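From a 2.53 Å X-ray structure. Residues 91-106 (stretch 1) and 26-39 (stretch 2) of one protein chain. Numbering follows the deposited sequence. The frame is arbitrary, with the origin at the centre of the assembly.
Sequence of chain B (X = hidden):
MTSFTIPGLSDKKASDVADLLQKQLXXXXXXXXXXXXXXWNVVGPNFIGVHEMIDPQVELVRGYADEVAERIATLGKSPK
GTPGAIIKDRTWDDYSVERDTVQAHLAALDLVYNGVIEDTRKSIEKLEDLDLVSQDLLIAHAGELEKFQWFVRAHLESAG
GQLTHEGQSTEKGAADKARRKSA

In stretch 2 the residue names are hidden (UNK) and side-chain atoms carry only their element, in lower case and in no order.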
# COMPACT_ATOMS: atom_id res chain seq x y z
N THR B 91 10.10 -39.58 10.58
CA THR B 91 9.74 -40.64 11.51
C THR B 91 8.27 -40.90 11.23
O THR B 91 7.84 -42.05 11.15
CB THR B 91 9.91 -40.22 12.97
OG1 THR B 91 11.30 -40.01 13.25
CG2 THR B 91 9.37 -41.30 13.90
N TRP B 92 7.51 -39.82 11.06
CA TRP B 92 6.09 -39.95 10.76
C TRP B 92 6.00 -40.37 9.29
O TRP B 92 6.28 -39.60 8.38
CB TRP B 92 5.34 -38.63 11.07
CG TRP B 92 4.79 -37.79 9.90
CD1 TRP B 92 3.95 -38.21 8.89
CD2 TRP B 92 5.02 -36.39 9.67
NE1 TRP B 92 3.65 -37.16 8.05
CE2 TRP B 92 4.28 -36.04 8.50
CE3 TRP B 92 5.76 -35.40 10.33
CZ2 TRP B 92 4.28 -34.73 7.99
CZ3 TRP B 92 5.76 -34.11 9.82
CH2 TRP B 92 5.02 -33.79 8.66
N ASP B 93 5.66 -41.65 9.10
CA ASP B 93 5.51 -42.28 7.80
C ASP B 93 5.40 -41.34 6.60
O ASP B 93 6.35 -40.63 6.27
CB ASP B 93 4.30 -43.21 7.85
CG ASP B 93 3.08 -42.53 8.43
OD1 ASP B 93 2.46 -41.70 7.73
OD2 ASP B 93 2.75 -42.81 9.61
N ASP B 94 4.24 -41.35 5.94
CA ASP B 94 3.99 -40.50 4.78
C ASP B 94 2.48 -40.33 4.68
O ASP B 94 1.77 -41.32 4.52
CB ASP B 94 4.56 -41.15 3.51
CG ASP B 94 4.43 -40.25 2.28
OD1 ASP B 94 3.32 -40.13 1.74
OD2 ASP B 94 5.46 -39.67 1.85
N TYR B 95 2.01 -39.09 4.79
CA TYR B 95 0.57 -38.81 4.75
C TYR B 95 -0.06 -39.64 3.65
O TYR B 95 0.28 -39.51 2.48
CB TYR B 95 0.31 -37.32 4.50
CG TYR B 95 -1.11 -36.88 4.83
CD1 TYR B 95 -1.49 -36.58 6.15
CD2 TYR B 95 -2.08 -36.75 3.83
CE1 TYR B 95 -2.79 -36.16 6.46
CE2 TYR B 95 -3.38 -36.34 4.13
CZ TYR B 95 -3.72 -36.03 5.45
OH TYR B 95 -4.98 -35.56 5.73
N SER B 96 -1.00 -40.50 4.04
CA SER B 96 -1.63 -41.39 3.08
C SER B 96 -3.09 -41.15 2.75
O SER B 96 -3.72 -41.99 2.10
CB SER B 96 -1.42 -42.83 3.54
OG SER B 96 -1.56 -42.94 4.94
N VAL B 97 -3.66 -40.03 3.18
CA VAL B 97 -5.05 -39.74 2.86
C VAL B 97 -5.02 -38.92 1.59
O VAL B 97 -4.30 -37.92 1.52
CB VAL B 97 -5.75 -38.91 3.95
CG1 VAL B 97 -7.21 -38.72 3.59
CG2 VAL B 97 -5.61 -39.59 5.31
N GLU B 98 -5.80 -39.32 0.59
CA GLU B 98 -5.82 -38.59 -0.68
C GLU B 98 -7.10 -37.81 -0.89
O GLU B 98 -7.54 -37.10 0.01
CB GLU B 98 -5.59 -39.57 -1.82
CG GLU B 98 -4.16 -40.09 -1.83
CD GLU B 98 -4.03 -41.42 -2.52
OE1 GLU B 98 -4.52 -41.56 -3.66
OE2 GLU B 98 -3.41 -42.33 -1.93
N ARG B 99 -7.69 -37.90 -2.07
CA ARG B 99 -8.94 -37.19 -2.35
C ARG B 99 -9.85 -37.61 -1.19
O ARG B 99 -10.08 -38.80 -0.98
CB ARG B 99 -9.53 -37.70 -3.67
CG ARG B 99 -10.66 -36.87 -4.25
CD ARG B 99 -10.13 -35.97 -5.35
NE ARG B 99 -11.17 -35.51 -6.26
CZ ARG B 99 -10.92 -34.85 -7.39
NH1 ARG B 99 -9.67 -34.58 -7.74
NH2 ARG B 99 -11.92 -34.47 -8.18
N ASP B 100 -10.36 -36.66 -0.41
CA ASP B 100 -11.20 -37.06 0.71
C ASP B 100 -11.90 -35.87 1.36
O ASP B 100 -11.69 -34.73 0.95
CB ASP B 100 -10.37 -37.82 1.75
CG ASP B 100 -11.12 -39.01 2.35
OD1 ASP B 100 -10.47 -39.90 2.93
OD2 ASP B 100 -12.35 -39.05 2.23
N THR B 101 -12.72 -36.14 2.36
CA THR B 101 -13.47 -35.10 3.05
C THR B 101 -12.67 -34.37 4.13
O THR B 101 -11.54 -34.75 4.46
CB THR B 101 -14.75 -35.67 3.71
OG1 THR B 101 -14.39 -36.63 4.71
CG2 THR B 101 -15.62 -36.33 2.67
N VAL B 102 -13.29 -33.33 4.68
CA VAL B 102 -12.71 -32.51 5.73
C VAL B 102 -12.53 -33.31 7.02
O VAL B 102 -11.55 -33.11 7.74
CB VAL B 102 -13.61 -31.26 5.98
CG1 VAL B 102 -13.25 -30.59 7.30
CG2 VAL B 102 -13.45 -30.28 4.83
N GLN B 103 -13.47 -34.20 7.30
CA GLN B 103 -13.41 -35.00 8.52
C GLN B 103 -12.16 -35.88 8.52
O GLN B 103 -11.40 -35.88 9.48
CB GLN B 103 -14.66 -35.88 8.64
CG GLN B 103 -15.97 -35.19 8.31
CD GLN B 103 -16.06 -33.78 8.89
OE1 GLN B 103 -15.42 -32.86 8.40
NE2 GLN B 103 -16.87 -33.62 9.94
N ALA B 104 -11.96 -36.61 7.43
CA ALA B 104 -10.83 -37.52 7.28
C ALA B 104 -9.49 -36.80 7.32
O ALA B 104 -8.59 -37.19 8.07
CB ALA B 104 -10.96 -38.31 5.99
N HIS B 105 -9.35 -35.76 6.51
CA HIS B 105 -8.10 -35.02 6.48
C HIS B 105 -7.81 -34.32 7.80
O HIS B 105 -6.66 -34.29 8.26
CB HIS B 105 -8.08 -34.01 5.34
CG HIS B 105 -7.79 -34.61 4.00
ND1 HIS B 105 -6.59 -35.22 3.69
CD2 HIS B 105 -8.56 -34.71 2.88
CE1 HIS B 105 -6.63 -35.67 2.45
NE2 HIS B 105 -7.81 -35.37 1.94
N LEU B 106 -8.83 -33.77 8.44
CA LEU B 106 -8.56 -33.08 9.70
C LEU B 106 -8.13 -34.05 10.79
O LEU B 106 -7.21 -33.76 11.55
CB LEU B 106 -9.78 -32.24 10.11
CG LEU B 106 -9.62 -30.76 9.70
CD1 LEU B 106 -8.95 -30.60 8.34
CD2 LEU B 106 -10.98 -30.12 9.68
N UNK B 26 13.46 -31.12 8.81
CA UNK B 26 12.80 -32.12 7.98
C UNK B 26 11.32 -32.24 8.31
O UNK B 26 10.50 -32.48 7.41
c UNK B 26 13.49 -33.48 8.15
o UNK B 26 14.88 -33.36 7.88
N UNK B 27 10.97 -32.09 9.58
CA UNK B 27 9.57 -32.16 10.00
C UNK B 27 8.77 -31.02 9.39
O UNK B 27 7.62 -31.22 8.97
c UNK B 27 9.43 -32.08 11.53
c UNK B 27 7.97 -31.86 11.92
o UNK B 27 9.90 -33.30 12.11
N UNK B 28 9.36 -29.83 9.36
CA UNK B 28 8.71 -28.67 8.78
C UNK B 28 8.52 -28.86 7.28
O UNK B 28 7.43 -28.65 6.75
o UNK B 28 9.33 -25.44 14.38
c UNK B 28 10.41 -25.93 10.90
c UNK B 28 9.39 -25.91 13.09
c UNK B 28 8.48 -26.88 12.68
c UNK B 28 9.52 -27.40 9.03
c UNK B 28 8.54 -27.37 11.37
c UNK B 28 10.35 -25.43 12.21
c UNK B 28 9.50 -26.91 10.46
N UNK B 29 9.58 -29.27 6.59
CA UNK B 29 9.48 -29.47 5.15
C UNK B 29 8.38 -30.49 4.85
O UNK B 29 7.50 -30.25 4.00
o UNK B 29 11.58 -27.72 4.64
c UNK B 29 10.80 -29.97 4.57
n UNK B 29 13.14 -29.32 4.48
c UNK B 29 11.88 -28.90 4.57
N UNK B 30 8.44 -31.62 5.55
CA UNK B 30 7.45 -32.67 5.37
C UNK B 30 6.08 -32.10 5.71
O UNK B 30 5.07 -32.42 5.07
c UNK B 30 7.77 -33.85 6.28
c UNK B 30 6.95 -35.10 5.95
o UNK B 30 7.10 -36.12 6.66
o UNK B 30 6.17 -35.07 4.97
N UNK B 31 6.05 -31.21 6.70
CA UNK B 31 4.81 -30.59 7.14
C UNK B 31 4.16 -29.67 6.14
O UNK B 31 2.96 -29.80 5.88
c UNK B 31 2.60 -30.35 9.09
c UNK B 31 3.72 -29.31 9.11
c UNK B 31 4.06 -28.91 10.54
c UNK B 31 5.01 -29.84 8.45
N UNK B 32 4.92 -28.75 5.56
CA UNK B 32 4.27 -27.86 4.60
C UNK B 32 3.94 -28.58 3.29
O UNK B 32 3.01 -28.19 2.59
c UNK B 32 7.77 -27.00 2.01
n UNK B 32 8.49 -26.67 3.07
c UNK B 32 6.39 -26.70 3.70
c UNK B 32 5.07 -26.54 4.40
c UNK B 32 7.66 -26.48 4.14
n UNK B 32 6.50 -27.03 2.37
N UNK B 33 4.66 -29.65 2.98
CA UNK B 33 4.36 -30.43 1.78
C UNK B 33 3.00 -31.08 2.04
O UNK B 33 2.07 -30.97 1.25
c UNK B 33 5.39 -31.54 1.57
c UNK B 33 7.70 -32.39 1.21
c UNK B 33 6.74 -30.63 -0.34
c UNK B 33 6.79 -31.16 1.09
N UNK B 34 2.91 -31.77 3.17
CA UNK B 34 1.68 -32.44 3.56
C UNK B 34 0.51 -31.45 3.63
O UNK B 34 -0.55 -31.69 3.04
o UNK B 34 2.98 -34.00 4.85
c UNK B 34 0.61 -33.92 5.28
c UNK B 34 1.85 -33.13 4.91
N UNK B 35 0.72 -30.33 4.34
CA UNK B 35 -0.30 -29.28 4.46
C UNK B 35 -0.87 -28.97 3.09
O UNK B 35 -2.08 -28.91 2.91
c UNK B 35 1.40 -27.70 7.24
c UNK B 35 0.09 -27.56 6.49
c UNK B 35 -1.03 -28.37 7.14
c UNK B 35 0.31 -27.99 5.03
N UNK B 36 0.02 -28.75 2.14
CA UNK B 36 -0.38 -28.43 0.78
C UNK B 36 -1.14 -29.60 0.14
O UNK B 36 -2.15 -29.39 -0.53
n UNK B 36 -0.86 -24.50 -1.69
c UNK B 36 0.86 -28.10 -0.06
c UNK B 36 0.30 -24.37 -0.80
c UNK B 36 0.47 -25.64 0.03
c UNK B 36 0.71 -26.82 -0.87
N UNK B 37 -0.65 -30.82 0.38
CA UNK B 37 -1.28 -32.02 -0.14
C UNK B 37 -2.75 -32.11 0.25
O UNK B 37 -3.60 -32.42 -0.59
c UNK B 37 -1.21 -34.56 -0.09
c UNK B 37 -0.56 -33.29 0.36
n UNK B 37 -2.43 -36.37 -0.38
c UNK B 37 -2.14 -35.35 0.50
n UNK B 37 -0.96 -35.14 -1.33
c UNK B 37 -1.70 -36.22 -1.47
N UNK B 38 -3.07 -31.86 1.52
CA UNK B 38 -4.46 -31.95 1.95
C UNK B 38 -5.25 -30.77 1.37
O UNK B 38 -6.42 -30.93 1.02
c UNK B 38 -4.62 -31.98 3.51
c UNK B 38 -3.32 -32.43 4.17
c UNK B 38 -5.09 -30.63 4.03
N UNK B 39 -4.61 -29.61 1.26
CA UNK B 39 -5.27 -28.45 0.70
C UNK B 39 -5.81 -28.82 -0.68
O UNK B 39 -6.93 -28.46 -1.04
c UNK B 39 -4.92 -26.06 -0.07
c UNK B 39 -5.56 -23.96 -0.22
n UNK B 39 -5.88 -24.56 -1.35
c UNK B 39 -4.31 -27.28 0.57
c UNK B 39 -5.49 -25.88 -1.28
n UNK B 39 -4.98 -24.84 0.57
O HOH W 1 3.98 -36.71 4.34

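Position 26 carries one carbon followed by one oxygen and lies out of reach of stretch 1; this is Ser26. At position 27 the first side-chain carbon bears one oxygen and one carbon. Its backbone O lies 3.5 Å from CZ3 of Trp92, near the plane of the indole, and the methyl carbon approaches the same atom. The residue is Thr27: CG2 of Thr27 is 3.8 Å from Trp92 CZ3, and OG1 is hydrogen-bonded elsewhere in the structure.

Position 28 has one carbon and then a six-carbon ring bearing an oxygen; its CA-to-CB bond points away from stretch 1, and it makes no contact: Tyr28. Position 29 shows two carbons, the second carrying one oxygen and one nitrogen, and makes no contact; it is Asn29.

At position 30 there are two carbons, the second carrying two oxygens, so the side chain is a carboxylate. One oxygen sits over a face of the Trp92 ring; the other accepts a hydrogen bond from water 1. This is Asp30: OD2 of Asp30 is 3.4 Å from Trp92 CE2, and OD1 of Asp30 is 2.8 Å from the O of water 1, which in turn accepts from Tyr95 N at 3.1 Å. The water thus ties the carboxylate to the backbone of the loop.

Position 31 has four carbons forked at the second. Its backbone N is 3.4 Å from Trp92 CH2 and its CB 4.0 Å from that same atom, an apolar contact at the indole edge; it is Leu31. Position 32 has one carbon and a five-membered ring of three carbons and two nitrogens; its CA-to-CB bond points away from stretch 1, and it makes no contact: His32. Position 33, again four carbons forked at the second, is out of reach: Leu33.

Position 34 has one carbon carrying an oxygen and a carbon. The oxygen approaches the indole edge and the methyl meets the phenol ring of Tyr95. In Thr34, OG1 is 3.5 Å from Trp92 CZ2 and CG2 is 3.5 Å from Tyr95 CG, while OG1 donates to Asp30 O at 2.6 Å, within the helix.

Positions 35 and 36 do not touch stretch 1. The first has four carbons forked at the second, Leu35; the other has four in a row ending in nitrogen, Lys36.

Position 37 bears a five-membered ring of three carbons and two nitrogens. One nitrogen reaches the backbone of Val97, and the ring meets Tyr95 rim to rim. It is His37: NE2 donates to Val97 O at 3.1 Å, and CD2 lies 3.6 Å from Tyr95 CD2.

Position 38 has one carbon carrying two carbons, and this side chain meets the rings of Tyr95 and His105; it is Val38. Its CG1 is 3.8 Å from Tyr95 CZ in an off-centre CH-pi contact, and its CB is 3.8 Å from His105 ND1. Position 39 has one carbon, then a five-membered ring of three carbons and two nitrogens, and does not touch stretch 1: His39.

The contact follows one side of the helix. Trp92 packs beside its earlier part, Tyr95 fits among Thr34, His37 and Val38, and the hydrogen bond between Tyr95 OH and His105 ND1, 2.6 Å, joins the two rings that meet Val38. Direct hydrogen bonding across the stretches is confined to His37; packing and one bridging water supply the rest.

Stretch 2 26-39: STYNDLHLTLKHVH
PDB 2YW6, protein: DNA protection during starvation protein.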